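Local atomic coordinates of aspartate aminotransferase, cytoplasmic (Schizosaccharomyces pombe 972h-, PDB entry 6JPK), a protein that catalyses the transfer of an amino group from L-aspartate to 2-oxoglutarate, giving oxaloacetate and L-glutamate, with pyridoxal 5'-phosphate as cofactor. Residues F79-A82 / A83-L87; S117-E120 / T121-K125; Q251-A254 / K255-L259; K279-S282 / Q283-V287. The protein carries 1 engineered substitution. All coordinates share one frame; numbering follows the deposited sequence.

Contact 1 of 4, residues F79-A82 / A83-L87; sequences FTKA and AAEVL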
ATOM      1  N   PHE A  79      13.104   3.767  10.490  1.00  8.42           N
ATOM      2  CA  PHE A  79      11.704   3.991  10.833  1.00  7.92           C
ATOM      3  C   PHE A  79      11.139   2.842  11.662  1.00  9.48           C
ATOM      4  O   PHE A  79      10.557   3.073  12.726  1.00  8.47           O
ATOM      5  CB  PHE A  79      10.851   4.191   9.580  1.00  7.60           C
ATOM      6  CG  PHE A  79       9.360   4.121   9.856  1.00  9.51           C
ATOM      7  CD1 PHE A  79       8.703   5.181  10.473  1.00  7.29           C
ATOM      8  CD2 PHE A  79       8.627   2.984   9.519  1.00  7.17           C
ATOM      9  CE1 PHE A  79       7.337   5.114  10.737  1.00  7.08           C
ATOM     10  CE2 PHE A  79       7.251   2.910   9.770  1.00  6.97           C
ATOM     11  CZ  PHE A  79       6.611   3.972  10.380  1.00  6.92           C
ATOM     12  N   THR A  80      11.271   1.593  11.187  1.00  9.16           N
ATOM     13  CA  THR A  80      10.635   0.498  11.916  1.00 10.53           C
ATOM     14  C   THR A  80      11.208   0.383  13.322  1.00  9.55           C
ATOM     15  O   THR A  80      10.473   0.103  14.277  1.00  7.72           O
ATOM     16  CB  THR A  80      10.776  -0.838  11.176  1.00  9.77           C
ATOM     17  OG1 THR A  80      12.162  -1.163  11.030  1.00 10.49           O
ATOM     18  CG2 THR A  80      10.087  -0.800   9.792  1.00  8.15           C
ATOM     19  N   LYS A  81      12.515   0.620  13.480  1.00  8.05           N
ATOM     20  CA  LYS A  81      13.083   0.550  14.824  1.00 10.85           C
ATOM     21  C   LYS A  81      12.539   1.671  15.706  1.00 12.24           C
ATOM     22  O   LYS A  81      12.133   1.430  16.847  1.00 11.34           O
ATOM     23  CB  LYS A  81      14.610   0.597  14.773  1.00 15.51           C
ATOM     24  CG  LYS A  81      15.277   0.375  16.146  1.00 23.22           C
ATOM     25  CD  LYS A  81      16.789   0.528  16.061  1.00 29.79           C
ATOM     26  CE  LYS A  81      17.462   0.334  17.416  1.00 33.78           C
ATOM     27  NZ  LYS A  81      18.894   0.766  17.369  1.00 34.14           N
ATOM     28  N   ALA A  82      12.525   2.910  15.192  1.00 10.41           N
ATOM     29  CA  ALA A  82      12.037   4.047  15.976  1.00  9.91           C
ATOM     30  C   ALA A  82      10.544   3.934  16.279  1.00 10.02           C
ATOM     31  O   ALA A  82      10.090   4.353  17.353  1.00  8.94           O
ATOM     32  CB  ALA A  82      12.316   5.352  15.230  1.00  8.24           C
ATOM     33  N   ALA A  83       9.760   3.396  15.339  1.00  7.68           N
ATOM     34  CA  ALA A  83       8.328   3.242  15.570  1.00  7.45           C
ATOM     35  C   ALA A  83       8.057   2.301  16.738  1.00 13.59           C
ATOM     36  O   ALA A  83       7.154   2.546  17.552  1.00  7.44           O
ATOM     37  CB  ALA A  83       7.646   2.724  14.305  1.00  7.23           C
ATOM     38  N   ALA A  84       8.827   1.211  16.827  1.00  9.56           N
ATOM     39  CA  ALA A  84       8.715   0.298  17.960  1.00  8.56           C
ATOM     40  C   ALA A  84       9.186   0.956  19.254  1.00  9.76           C
ATOM     41  O   ALA A  84       8.584   0.753  20.318  1.00  8.00           O
ATOM     42  CB  ALA A  84       9.524  -0.968  17.684  1.00  7.93           C
ATOM     43  N   GLU A  85      10.279   1.719  19.193  1.00  8.15           N
ATOM     44  CA  GLU A  85      10.800   2.334  20.409  1.00  8.40           C
ATOM     45  C   GLU A  85       9.787   3.292  21.033  1.00  9.65           C
ATOM     46  O   GLU A  85       9.629   3.320  22.261  1.00  8.46           O
ATOM     47  CB  GLU A  85      12.122   3.057  20.116  1.00 13.59           C
ATOM     48  CG  GLU A  85      13.261   2.087  19.832  1.00 26.58           C
ATOM     49  CD  GLU A  85      14.570   2.759  19.419  1.00 36.37           C
ATOM     50  OE1 GLU A  85      15.645   2.225  19.781  1.00 40.03           O
ATOM     51  OE2 GLU A  85      14.533   3.805  18.730  1.00 38.95           O
ATOM     52  N   VAL A  86       9.076   4.074  20.210  1.00  8.09           N
ATOM     53  CA  VAL A  86       8.170   5.063  20.798  1.00  8.05           C
ATOM     54  C   VAL A  86       6.953   4.378  21.435  1.00 10.83           C
ATOM     55  O   VAL A  86       6.366   4.914  22.386  1.00  7.99           O
ATOM     56  CB  VAL A  86       7.765   6.131  19.758  1.00  9.85           C
ATOM     57  CG1 VAL A  86       6.824   5.556  18.705  1.00  7.60           C
ATOM     58  CG2 VAL A  86       7.123   7.363  20.451  1.00  7.98           C
ATOM     59  N   LEU A  87       6.587   3.173  20.960  1.00  9.06           N
ATOM     60  CA  LEU A  87       5.514   2.395  21.591  1.00 11.37           C
ATOM     61  C   LEU A  87       5.926   1.858  22.952  1.00 11.18           C
ATOM     62  O   LEU A  87       5.090   1.738  23.853  1.00  8.29           O
ATOM     63  CB  LEU A  87       5.120   1.202  20.714  1.00 11.11           C
ATOM     64  CG  LEU A  87       4.376   1.459  19.410  1.00 16.40           C
ATOM     65  CD1 LEU A  87       4.146   0.144  18.672  1.00 15.98           C
ATOM     66  CD2 LEU A  87       3.057   2.184  19.691  1.00 11.61           C
TER

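Contact 2 of 4, residues S117-E120 / T121-K125; sequences SFIE and TFYVK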
ATOM      1  N   SER A 117      -3.835 -11.293   7.944  1.00  9.39           N
ATOM      2  CA  SER A 117      -3.388 -12.311   6.992  1.00 11.01           C
ATOM      3  C   SER A 117      -2.489 -13.331   7.672  1.00  9.44           C
ATOM      4  O   SER A 117      -2.693 -14.544   7.541  1.00  8.16           O
ATOM      5  CB  SER A 117      -2.644 -11.678   5.815  1.00 16.40           C
ATOM      6  OG  SER A 117      -3.449 -10.739   5.140  1.00 25.26           O
ATOM      7  N   PHE A 118      -1.489 -12.855   8.416  1.00  7.80           N
ATOM      8  CA  PHE A 118      -0.612 -13.779   9.122  1.00  8.06           C
ATOM      9  C   PHE A 118      -1.398 -14.645  10.107  1.00 12.01           C
ATOM     10  O   PHE A 118      -1.240 -15.873  10.142  1.00  8.61           O
ATOM     11  CB  PHE A 118       0.498 -13.026   9.862  1.00  7.96           C
ATOM     12  CG  PHE A 118       1.350 -13.939  10.685  1.00  8.26           C
ATOM     13  CD1 PHE A 118       2.368 -14.660  10.096  1.00  8.49           C
ATOM     14  CD2 PHE A 118       1.077 -14.144  12.027  1.00  8.35           C
ATOM     15  CE1 PHE A 118       3.135 -15.544  10.838  1.00  8.82           C
ATOM     16  CE2 PHE A 118       1.825 -15.017  12.767  1.00  8.67           C
ATOM     17  CZ  PHE A 118       2.865 -15.729  12.167  1.00  8.91           C
ATOM     18  N   ILE A 119      -2.241 -14.020  10.929  1.00  8.11           N
ATOM     19  CA  ILE A 119      -2.951 -14.768  11.967  1.00  8.33           C
ATOM     20  C   ILE A 119      -3.920 -15.776  11.348  1.00  9.17           C
ATOM     21  O   ILE A 119      -4.082 -16.890  11.860  1.00 10.06           O
ATOM     22  CB  ILE A 119      -3.654 -13.796  12.934  1.00  8.12           C
ATOM     23  CG1 ILE A 119      -2.601 -13.069  13.789  1.00  8.02           C
ATOM     24  CG2 ILE A 119      -4.636 -14.540  13.843  1.00  8.36           C
ATOM     25  CD1 ILE A 119      -3.114 -11.795  14.478  1.00  7.77           C
ATOM     26  N   GLU A 120      -4.568 -15.413  10.237  1.00 10.52           N
ATOM     27  CA  GLU A 120      -5.469 -16.355   9.574  1.00 10.73           C
ATOM     28  C   GLU A 120      -4.715 -17.599   9.106  1.00 10.41           C
ATOM     29  O   GLU A 120      -5.135 -18.729   9.376  1.00 12.66           O
ATOM     30  CB  GLU A 120      -6.184 -15.675   8.402  1.00 10.58           C
ATOM     31  CG  GLU A 120      -7.285 -16.533   7.764  1.00 14.64           C
ATOM     32  CD  GLU A 120      -6.753 -17.588   6.800  1.00 23.11           C
ATOM     33  OE1 GLU A 120      -7.355 -18.678   6.734  1.00 29.12           O
ATOM     34  OE2 GLU A 120      -5.736 -17.343   6.118  1.00 26.53           O
ATOM     35  N   THR A 121      -3.590 -17.410   8.412  1.00  9.15           N
ATOM     36  CA  THR A 121      -2.850 -18.545   7.860  1.00 11.69           C
ATOM     37  C   THR A 121      -2.214 -19.400   8.953  1.00 10.88           C
ATOM     38  O   THR A 121      -2.289 -20.633   8.903  1.00 10.53           O
ATOM     39  CB  THR A 121      -1.774 -18.039   6.887  1.00 13.48           C
ATOM     40  OG1 THR A 121      -2.404 -17.411   5.773  1.00 11.51           O
ATOM     41  CG2 THR A 121      -0.880 -19.181   6.390  1.00 10.64           C
ATOM     42  N   PHE A 122      -1.585 -18.780   9.947  1.00  9.45           N
ATOM     43  CA  PHE A 122      -0.739 -19.516  10.880  1.00 10.95           C
ATOM     44  C   PHE A 122      -1.385 -19.760  12.235  1.00 14.97           C
ATOM     45  O   PHE A 122      -0.776 -20.417  13.085  1.00 10.18           O
ATOM     46  CB  PHE A 122       0.600 -18.784  11.043  1.00 12.25           C
ATOM     47  CG  PHE A 122       1.443 -18.818   9.792  1.00 10.27           C
ATOM     48  CD1 PHE A 122       2.193 -19.948   9.482  1.00 13.32           C
ATOM     49  CD2 PHE A 122       1.441 -17.753   8.905  1.00 11.11           C
ATOM     50  CE1 PHE A 122       2.960 -20.003   8.318  1.00 13.01           C
ATOM     51  CE2 PHE A 122       2.207 -17.802   7.735  1.00 11.58           C
ATOM     52  CZ  PHE A 122       2.966 -18.933   7.449  1.00 11.33           C
ATOM     53  N   TYR A 123      -2.608 -19.279  12.451  1.00  9.70           N
ATOM     54  CA  TYR A 123      -3.296 -19.539  13.708  1.00  9.85           C
ATOM     55  C   TYR A 123      -4.715 -20.057  13.478  1.00 10.00           C
ATOM     56  O   TYR A 123      -5.063 -21.145  13.960  1.00 13.16           O
ATOM     57  CB  TYR A 123      -3.327 -18.273  14.568  1.00  9.50           C
ATOM     58  CG  TYR A 123      -3.901 -18.486  15.952  1.00 11.48           C
ATOM     59  CD1 TYR A 123      -3.194 -19.211  16.914  1.00 10.02           C
ATOM     60  CD2 TYR A 123      -5.140 -17.953  16.306  1.00  9.54           C
ATOM     61  CE1 TYR A 123      -3.700 -19.398  18.177  1.00 10.93           C
ATOM     62  CE2 TYR A 123      -5.650 -18.128  17.571  1.00  9.72           C
ATOM     63  CZ  TYR A 123      -4.934 -18.856  18.502  1.00 10.93           C
ATOM     64  OH  TYR A 123      -5.435 -19.053  19.766  1.00 10.28           O
ATOM     65  N   VAL A 124      -5.530 -19.293  12.739  1.00  9.70           N
ATOM     66  CA  VAL A 124      -6.940 -19.645  12.569  1.00 15.61           C
ATOM     67  C   VAL A 124      -7.086 -20.983  11.851  1.00 13.13           C
ATOM     68  O   VAL A 124      -7.902 -21.824  12.246  1.00 10.63           O
ATOM     69  CB  VAL A 124      -7.696 -18.522  11.828  1.00 15.88           C
ATOM     70  CG1 VAL A 124      -9.129 -18.982  11.475  1.00  9.64           C
ATOM     71  CG2 VAL A 124      -7.729 -17.243  12.673  1.00  9.09           C
ATOM     72  N   LYS A 125      -6.292 -21.204  10.795  1.00 10.28           N
ATOM     73  CA  LYS A 125      -6.354 -22.435  10.002  1.00 14.69           C
ATOM     74  C   LYS A 125      -6.455 -23.700  10.848  1.00 16.72           C
ATOM     75  O   LYS A 125      -7.254 -24.594  10.557  1.00 18.48           O
ATOM     76  CB  LYS A 125      -5.118 -22.522   9.107  1.00 22.38           C
ATOM     77  CG  LYS A 125      -5.392 -22.745   7.641  1.00 31.02           C
ATOM     78  CD  LYS A 125      -5.925 -21.494   6.975  1.00 34.92           C
ATOM     79  CE  LYS A 125      -5.584 -21.471   5.489  1.00 35.64           C
ATOM     80  NZ  LYS A 125      -6.395 -20.459   4.755  1.00 36.61           N
TER
HETATM   81  O   HOH W   1      -0.944 -15.265   4.794  1.00 21.39           O
HETATM   82  O   HOH W   2      -4.479 -15.131   5.075  1.00 27.77           O

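Contact 3 of 4, residues Q251-A254 / K255-L259; sequences QSFA and KNMGL. With PO4 (phosphate ion), chain C.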
ATOM      1  N   GLN A 251       0.052  -0.092  14.257  1.00  6.42           N
ATOM      2  CA  GLN A 251       0.383   1.277  14.632  1.00  9.35           C
ATOM      3  C   GLN A 251       0.232   2.184  13.425  1.00 11.12           C
ATOM      4  O   GLN A 251       0.700   1.848  12.335  1.00  9.46           O
ATOM      5  CB  GLN A 251       1.812   1.343  15.173  1.00  6.58           C
ATOM      6  CG  GLN A 251       2.382   2.721  15.440  1.00  6.75           C
ATOM      7  CD  GLN A 251       3.865   2.627  15.810  1.00  8.76           C
ATOM      8  OE1 GLN A 251       4.576   1.759  15.297  1.00  9.31           O
ATOM      9  NE2 GLN A 251       4.321   3.482  16.725  1.00  6.99           N
ATOM     10  N   SER A 252      -0.428   3.320  13.617  1.00  6.31           N
ATOM     11  CA  SER A 252      -0.606   4.311  12.569  1.00  6.27           C
ATOM     12  C   SER A 252      -0.005   5.638  13.008  1.00  9.04           C
ATOM     13  O   SER A 252      -0.144   6.036  14.171  1.00  6.96           O
ATOM     14  CB  SER A 252      -2.101   4.508  12.235  1.00  6.27           C
ATOM     15  OG  SER A 252      -2.295   5.604  11.362  1.00  6.18           O
ATOM     16  N   PHE A 253       0.645   6.327  12.070  1.00  6.43           N
ATOM     17  CA  PHE A 253       1.082   7.699  12.281  1.00  6.58           C
ATOM     18  C   PHE A 253       0.206   8.690  11.526  1.00  6.57           C
ATOM     19  O   PHE A 253       0.573   9.864  11.402  1.00  6.72           O
ATOM     20  CB  PHE A 253       2.553   7.866  11.880  1.00  6.71           C
ATOM     21  CG  PHE A 253       3.499   7.113  12.773  1.00 10.32           C
ATOM     22  CD1 PHE A 253       3.798   5.781  12.522  1.00 11.22           C
ATOM     23  CD2 PHE A 253       4.062   7.725  13.876  1.00  7.87           C
ATOM     24  CE1 PHE A 253       4.661   5.074  13.348  1.00 12.98           C
ATOM     25  CE2 PHE A 253       4.917   7.024  14.702  1.00  8.63           C
ATOM     26  CZ  PHE A 253       5.214   5.696  14.441  1.00 10.70           C
ATOM     27  N   ALA A 254      -0.947   8.230  11.027  1.00  8.38           N
ATOM     28  CA  ALA A 254      -1.819   9.084  10.228  1.00  9.12           C
ATOM     29  C   ALA A 254      -2.263  10.311  11.016  1.00 10.65           C
ATOM     30  O   ALA A 254      -2.208  11.439  10.513  1.00  8.03           O
ATOM     31  CB  ALA A 254      -3.033   8.283   9.749  1.00  6.30           C
ATOM     32  N   LYS A 255      -2.733  10.108  12.248  1.00  6.57           N
ATOM     33  CA  LYS A 255      -3.230  11.227  13.040  1.00  8.10           C
ATOM     34  C   LYS A 255      -2.143  11.875  13.903  1.00  7.22           C
ATOM     35  O   LYS A 255      -2.081  13.105  13.983  1.00  7.10           O
ATOM     36  CB  LYS A 255      -4.401  10.769  13.919  1.00 14.02           C
ATOM     37  CG  LYS A 255      -5.404   9.812  13.211  1.00 21.29           C
ATOM     38  CD  LYS A 255      -6.567  10.524  12.576  1.00 25.97           C
ATOM     39  CE  LYS A 255      -7.755   9.583  12.284  1.00 27.64           C
ATOM     40  NZ  LYS A 255      -7.571   8.599  11.164  1.00 25.77           N
ATOM     41  N   ASN A 256      -1.273  11.094  14.566  1.00  7.07           N
ATOM     42  CA  ASN A 256      -0.349  11.756  15.489  1.00  7.10           C
ATOM     43  C   ASN A 256       0.760  12.523  14.767  1.00  7.26           C
ATOM     44  O   ASN A 256       1.339  13.449  15.351  1.00  7.50           O
ATOM     45  CB  ASN A 256       0.223  10.769  16.519  1.00  7.09           C
ATOM     46  CG  ASN A 256       1.050   9.659  15.910  1.00 11.45           C
ATOM     47  OD1 ASN A 256       1.294   9.620  14.705  1.00  7.87           O
ATOM     48  ND2 ASN A 256       1.508   8.742  16.768  1.00  7.94           N
ATOM     49  N   MET A 257       1.036  12.214  13.504  1.00  7.17           N
ATOM     50  CA  MET A 257       1.928  13.057  12.716  1.00  7.35           C
ATOM     51  C   MET A 257       1.215  13.730  11.548  1.00  7.35           C
ATOM     52  O   MET A 257       1.869  14.411  10.741  1.00  8.76           O
ATOM     53  CB  MET A 257       3.125  12.256  12.213  1.00  7.32           C
ATOM     54  CG  MET A 257       4.085  11.841  13.316  1.00  9.63           C
ATOM     55  SD  MET A 257       5.545  11.069  12.610  1.00 11.65           S
ATOM     56  CE  MET A 257       6.515  10.771  14.119  1.00  7.65           C
ATOM     57  N   GLY A 258      -0.104  13.571  11.448  1.00  9.13           N
ATOM     58  CA  GLY A 258      -0.838  14.192  10.357  1.00 12.66           C
ATOM     59  C   GLY A 258      -0.423  13.695   8.992  1.00 10.42           C
ATOM     60  O   GLY A 258      -0.553  14.426   8.008  1.00  9.96           O
ATOM     61  N   LEU A 259       0.097  12.473   8.905  1.00  7.00           N
ATOM     62  CA  LEU A 259       0.612  11.940   7.651  1.00 14.57           C
ATOM     63  C   LEU A 259      -0.448  11.214   6.820  1.00 17.80           C
ATOM     64  O   LEU A 259      -0.119  10.722   5.739  1.00 19.91           O
ATOM     65  CB  LEU A 259       1.794  10.999   7.934  1.00 10.58           C
ATOM     66  CG  LEU A 259       3.095  11.699   8.362  1.00 11.72           C
ATOM     67  CD1 LEU A 259       4.145  10.680   8.812  1.00  7.15           C
ATOM     68  CD2 LEU A 259       3.632  12.531   7.203  1.00  8.57           C
TER
HETATM   69  P   PO4 C 501      -5.006   4.517   8.684  1.00 14.97           P
HETATM   70  O1  PO4 C 501      -5.117   3.338   7.738  1.00 11.88           O
HETATM   71  O2  PO4 C 501      -3.649   4.569   9.347  1.00 14.75           O
HETATM   72  O3  PO4 C 501      -5.252   5.777   7.879  1.00 12.88           O
HETATM   73  O4  PO4 C 501      -6.037   4.450   9.785  1.00 18.43           O
HETATM   74  O   HOH W   3      -1.640   8.366  14.825  1.00  8.44           O
HETATM   75  O   HOH W   4      -3.951   7.139  12.894  1.00 25.38           O

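Contact 4 of 4, residues K279-S282 / Q283-V287; sequences KVLS and QLCIV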
ATOM      1  N   LYS A 279      11.249 -16.179  12.655  1.00 11.88           N
ATOM      2  CA  LYS A 279      10.332 -17.041  11.903  1.00 10.18           C
ATOM      3  C   LYS A 279       9.122 -16.248  11.416  1.00  9.74           C
ATOM      4  O   LYS A 279       8.767 -16.291  10.228  1.00  9.93           O
ATOM      5  CB  LYS A 279       9.897 -18.223  12.772  1.00 11.99           C
ATOM      6  CG  LYS A 279      11.025 -19.197  13.084  1.00 11.03           C
ATOM      7  CD  LYS A 279      10.638 -20.176  14.186  1.00 12.34           C
ATOM      8  CE  LYS A 279      11.691 -21.269  14.353  1.00 15.56           C
ATOM      9  NZ  LYS A 279      11.502 -22.054  15.618  1.00 18.04           N
ATOM     10  N   VAL A 280       8.498 -15.494  12.324  1.00  9.50           N
ATOM     11  CA  VAL A 280       7.311 -14.716  11.993  1.00  9.12           C
ATOM     12  C   VAL A 280       7.656 -13.628  10.980  1.00  9.53           C
ATOM     13  O   VAL A 280       6.938 -13.421   9.993  1.00  8.66           O
ATOM     14  CB  VAL A 280       6.695 -14.130  13.281  1.00  9.00           C
ATOM     15  CG1 VAL A 280       5.649 -13.056  12.973  1.00  8.57           C
ATOM     16  CG2 VAL A 280       6.114 -15.236  14.140  1.00  9.24           C
ATOM     17  N   LEU A 281       8.759 -12.908  11.216  1.00 10.37           N
ATOM     18  CA  LEU A 281       9.160 -11.848  10.292  1.00 10.72           C
ATOM     19  C   LEU A 281       9.312 -12.380   8.870  1.00 10.14           C
ATOM     20  O   LEU A 281       8.833 -11.760   7.918  1.00  8.51           O
ATOM     21  CB  LEU A 281      10.459 -11.193  10.763  1.00  8.75           C
ATOM     22  CG  LEU A 281      10.974 -10.043   9.895  1.00 11.08           C
ATOM     23  CD1 LEU A 281       9.985  -8.887   9.857  1.00  9.95           C
ATOM     24  CD2 LEU A 281      12.330  -9.583  10.413  1.00 14.90           C
ATOM     25  N   SER A 282       9.944 -13.550   8.708  1.00  9.43           N
ATOM     26  CA  SER A 282      10.145 -14.098   7.368  1.00 12.68           C
ATOM     27  C   SER A 282       8.814 -14.365   6.667  1.00 12.54           C
ATOM     28  O   SER A 282       8.691 -14.167   5.448  1.00  9.01           O
ATOM     29  CB  SER A 282      10.991 -15.377   7.437  1.00 11.95           C
ATOM     30  OG  SER A 282      10.276 -16.462   8.022  1.00 15.12           O
ATOM     31  N   GLN A 283       7.804 -14.821   7.418  1.00  9.05           N
ATOM     32  CA  GLN A 283       6.497 -15.079   6.824  1.00 10.99           C
ATOM     33  C   GLN A 283       5.735 -13.795   6.531  1.00 11.86           C
ATOM     34  O   GLN A 283       4.977 -13.740   5.552  1.00 10.94           O
ATOM     35  CB  GLN A 283       5.668 -15.975   7.747  1.00  9.09           C
ATOM     36  CG  GLN A 283       6.258 -17.352   7.921  1.00  9.55           C
ATOM     37  CD  GLN A 283       6.335 -18.110   6.610  1.00 14.41           C
ATOM     38  OE1 GLN A 283       5.607 -17.805   5.656  1.00 13.31           O
ATOM     39  NE2 GLN A 283       7.225 -19.095   6.552  1.00 13.75           N
ATOM     40  N   LEU A 284       5.894 -12.775   7.380  1.00  8.33           N
ATOM     41  CA  LEU A 284       5.275 -11.480   7.115  1.00  7.99           C
ATOM     42  C   LEU A 284       5.823 -10.863   5.835  1.00  8.15           C
ATOM     43  O   LEU A 284       5.093 -10.180   5.111  1.00  7.73           O
ATOM     44  CB  LEU A 284       5.509 -10.534   8.298  1.00  7.84           C
ATOM     45  CG  LEU A 284       4.801 -10.883   9.612  1.00  9.04           C
ATOM     46  CD1 LEU A 284       5.346 -10.014  10.720  1.00  7.79           C
ATOM     47  CD2 LEU A 284       3.286 -10.673   9.472  1.00  8.91           C
ATOM     48  N   CYS A 285       7.110 -11.088   5.555  1.00  8.58           N
ATOM     49  CA  CYS A 285       7.720 -10.591   4.325  1.00  9.96           C
ATOM     50  C   CYS A 285       7.122 -11.255   3.093  1.00 10.58           C
ATOM     51  O   CYS A 285       7.025 -10.618   2.036  1.00  9.53           O
ATOM     52  CB  CYS A 285       9.237 -10.812   4.358  1.00 11.57           C
ATOM     53  SG  CYS A 285      10.094  -9.663   5.488  1.00 17.03           S
ATOM     54  N   ILE A 286       6.724 -12.523   3.205  1.00  8.43           N
ATOM     55  CA  ILE A 286       6.060 -13.200   2.090  1.00 11.77           C
ATOM     56  C   ILE A 286       4.728 -12.530   1.775  1.00 12.06           C
ATOM     57  O   ILE A 286       4.414 -12.253   0.611  1.00 10.31           O
ATOM     58  CB  ILE A 286       5.882 -14.696   2.399  1.00 14.63           C
ATOM     59  CG1 ILE A 286       7.248 -15.384   2.440  1.00 14.61           C
ATOM     60  CG2 ILE A 286       4.952 -15.349   1.366  1.00 16.66           C
ATOM     61  CD1 ILE A 286       7.165 -16.843   2.807  1.00 23.41           C
ATOM     62  N   VAL A 287       3.928 -12.245   2.807  1.00  8.09           N
ATOM     63  CA  VAL A 287       2.672 -11.530   2.581  1.00  9.86           C
ATOM     64  C   VAL A 287       2.934 -10.173   1.931  1.00 12.05           C
ATOM     65  O   VAL A 287       2.324  -9.824   0.915  1.00 13.33           O
ATOM     66  CB  VAL A 287       1.891 -11.386   3.901  1.00 14.01           C
ATOM     67  CG1 VAL A 287       0.653 -10.502   3.687  1.00 14.34           C
ATOM     68  CG2 VAL A 287       1.486 -12.760   4.421  1.00 13.79           C
TER

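Contact 1 of 4, residues F79-A82 / A83-L87
Ala83 meets Phe79 twice, through the backbone and through its methyl group. Ala83 N donates to Phe79 O at 2.8 Å, an i to i+4 bond of alpha helix 77-87. Ala83 CB lies over one face of the Phe79 ring, displaced toward the rim, and is 4.2 Å from Phe79 CZ. The ring can reach this methyl because CG of Phe79 stands opposite the backbone N (chi1 167°) and beside the carbonyl carbon. Ala84 continues the pattern, with Ala84 N bonded to Thr80 O at 3.2 Å. Its small side chain rests near the carbonyl oxygens of Thr80 and Lys81. Glu85 N donates to Lys81 O at 3.0 Å. The side chains of Lys81 and Glu85 are both extended and cross obliquely, one helical turn apart. Glu85 OE1 comes to 3.5 Å from Lys81 CE. The amino group lies farther off, with Lys81 NZ 4.3 Å from Glu85 OE1, so the opposite charges are neighbours without forming a salt bridge. With an alanine in place of Glu85, the Lys81 ammonium is likely to lose this nearby negative charge, and its aliphatic chain some of its cover. Val86 N bonds to Ala82 O at 3.0 Å, and Val86 CG1 also approaches that oxygen, at 3.7 Å. The buried side of the helix packs against several elements of the large domain. Phe79 packs on Ala300 and Ala303 of helix 297-308, while Thr80 and Ala84 touch Ser102 of strand 100-106. Leu87 reaches Val249 of strand 247-252 and His268 of strand 264-270.

Contact 2 of 4, residues S117-E120 / T121-K125
Ile119 O accepts from both Tyr123 N and Val124 N, each at 2.9 Å, which marks the change from alpha-helical bonding to a wider pi-type turn at 121-124. Lys125 N then bonds to Glu120 O, five residues back. Phe118 and Phe122 meet one helical turn apart. Their ring planes are 26° apart but slid past each other, barely overlapping. Phe122 CB lies over the Phe118 face, 4.2 Å from the ring centroid, in a CH-pi contact. Phe118 presents this face because CG lies opposite the backbone N (chi1 175°). The turn sits in helix 107-127 of the large domain, whose alpha/beta fold is that of the fold type I pyridoxal-phosphate enzymes. Ile119 and Tyr123 face Ile182 of the central sheet. On another side, Phe118 and Phe122 pack on Ile9 of the second subunit. Ile119 CG2 touches Tyr123 CB at 4.0 Å, side by side. Glu120 bends at chi2 (-80°) and meets Lys125. Lys125 NZ donates to Glu120 OE1 at 2.8 Å, on the syn lone pair of that oxygen, in a salt bridge. Glu120 OE2 accepts from a water at 2.7 Å. That water also donates to Ser117 O and accepts from Thr121 OG1.

Contact 3 of 4, residues Q251-A254 / K255-L259
Phe253 lies alongside Met257, both side chains pointing the same way. Met257 SD is 4.9 Å from the centroid of the Phe253 ring and approaches it obliquely, a Met-aromatic contact. The amide of Asn256 comes obliquely to the same ring, the planes 44° apart, with Asn256 OD1 3.5 Å from Phe253 CD2. The other end of the amide is held elsewhere, as Asn256 ND2 bonds to Gln223 O. Met257 N donates to Phe253 O at 3.2 Å, from above the carbonyl plane. Overlapping this turn, Ala254 N donates to Ser252 OG at 3.0 Å, which makes an ST turn at the end of strand 247-252. A water bridges Ser252 O and Asn256 N; a second joins Ser252 OG to Lys255 N. Ser252 OG also donates to a phosphate ion, 2.6 Å from its O2. Ser107, Gly108, Thr109 and Arg263 of the same chain, and Tyr70 of the second subunit, also bond to this ion. Lys255 is, by similarity, the residue that carries pyridoxal phosphate, but no cofactor is attached here. The position of the ion is consistent with the site for the cofactor phosphate. Ser252 OG thus gives to this anion while taking the Ala254 N-H.

Contact 4 of 4, residues K279-S282 / Q283-V287
Lys279 O is gripped by two donors from the next turn of the helix. Ser282 OG donates to Lys279 O at 2.7 Å, and Gln283 N makes a weak bond to Lys279 O at 3.3 Å. This is the familiar pattern of a serine in an alpha helix bonding back to a carbonyl of the preceding turn. The helix is 274-289, in the large domain, at the subunit interface. The hydroxyl reaches the carbonyl because OG sits between the backbone N and carbonyl carbon of Ser282 itself (chi1 70°). Ser282 OG has a second partner, Ala12 N of the second subunit. Lys279 NZ and Gln283 NE2 bond to Ala7 O and Glu10 O of the second subunit, in the same N-terminal arm, so this face of the helix receives the arm that crosses between subunits of the dimer. Replacing Ser282 by alanine removes the hydroxyl, which would probably leave Ala12 N of the second subunit without this acceptor and Lys279 O without its shorter bond. Other residues of the helix pack through apolar side chains. Val280 and Leu284 lie side by side, pointing the same way, with Val280 CG1 3.8 Å from Leu284 CD1. Their backbones are joined by Leu284 N to Val280 O at 2.9 Å. Leu281 and Cys285 repeat the spacing, Cys285 N bonding to Leu281 O at 3.0 Å. Their side chains touch more loosely, with Leu281 CD1 4.4 Å from Cys285 SG. The bond of Ile286 N to Ser282 O is weak at 3.4 Å, and Ile286 CG1 lies 3.6 Å from that oxygen.

All four contacts are local, so none closes a long loop. They follow one another along the chain without nesting or crossing. Contact 1 in helix 77-87 comes first, then contact 2 in helix 107-127. Contact 3 spans the end of strand 247-252 and the loop after it, and contact 4 lies in helix 274-289. They meet in two pairs. Contacts 1 and 3 touch where Phe79 packs on Phe253 and Ala83 O receives Gln251 NE2, which ties helix 77-87 to the strand leading to the probable cofactor lysine. Contacts 2 and 4 touch where Phe118 packs on Val280 and Leu284, which joins the two helices. The centres of contacts 2 and 3 are about 27 Å apart. Contacts 2, 3 and 4 all reach the second subunit.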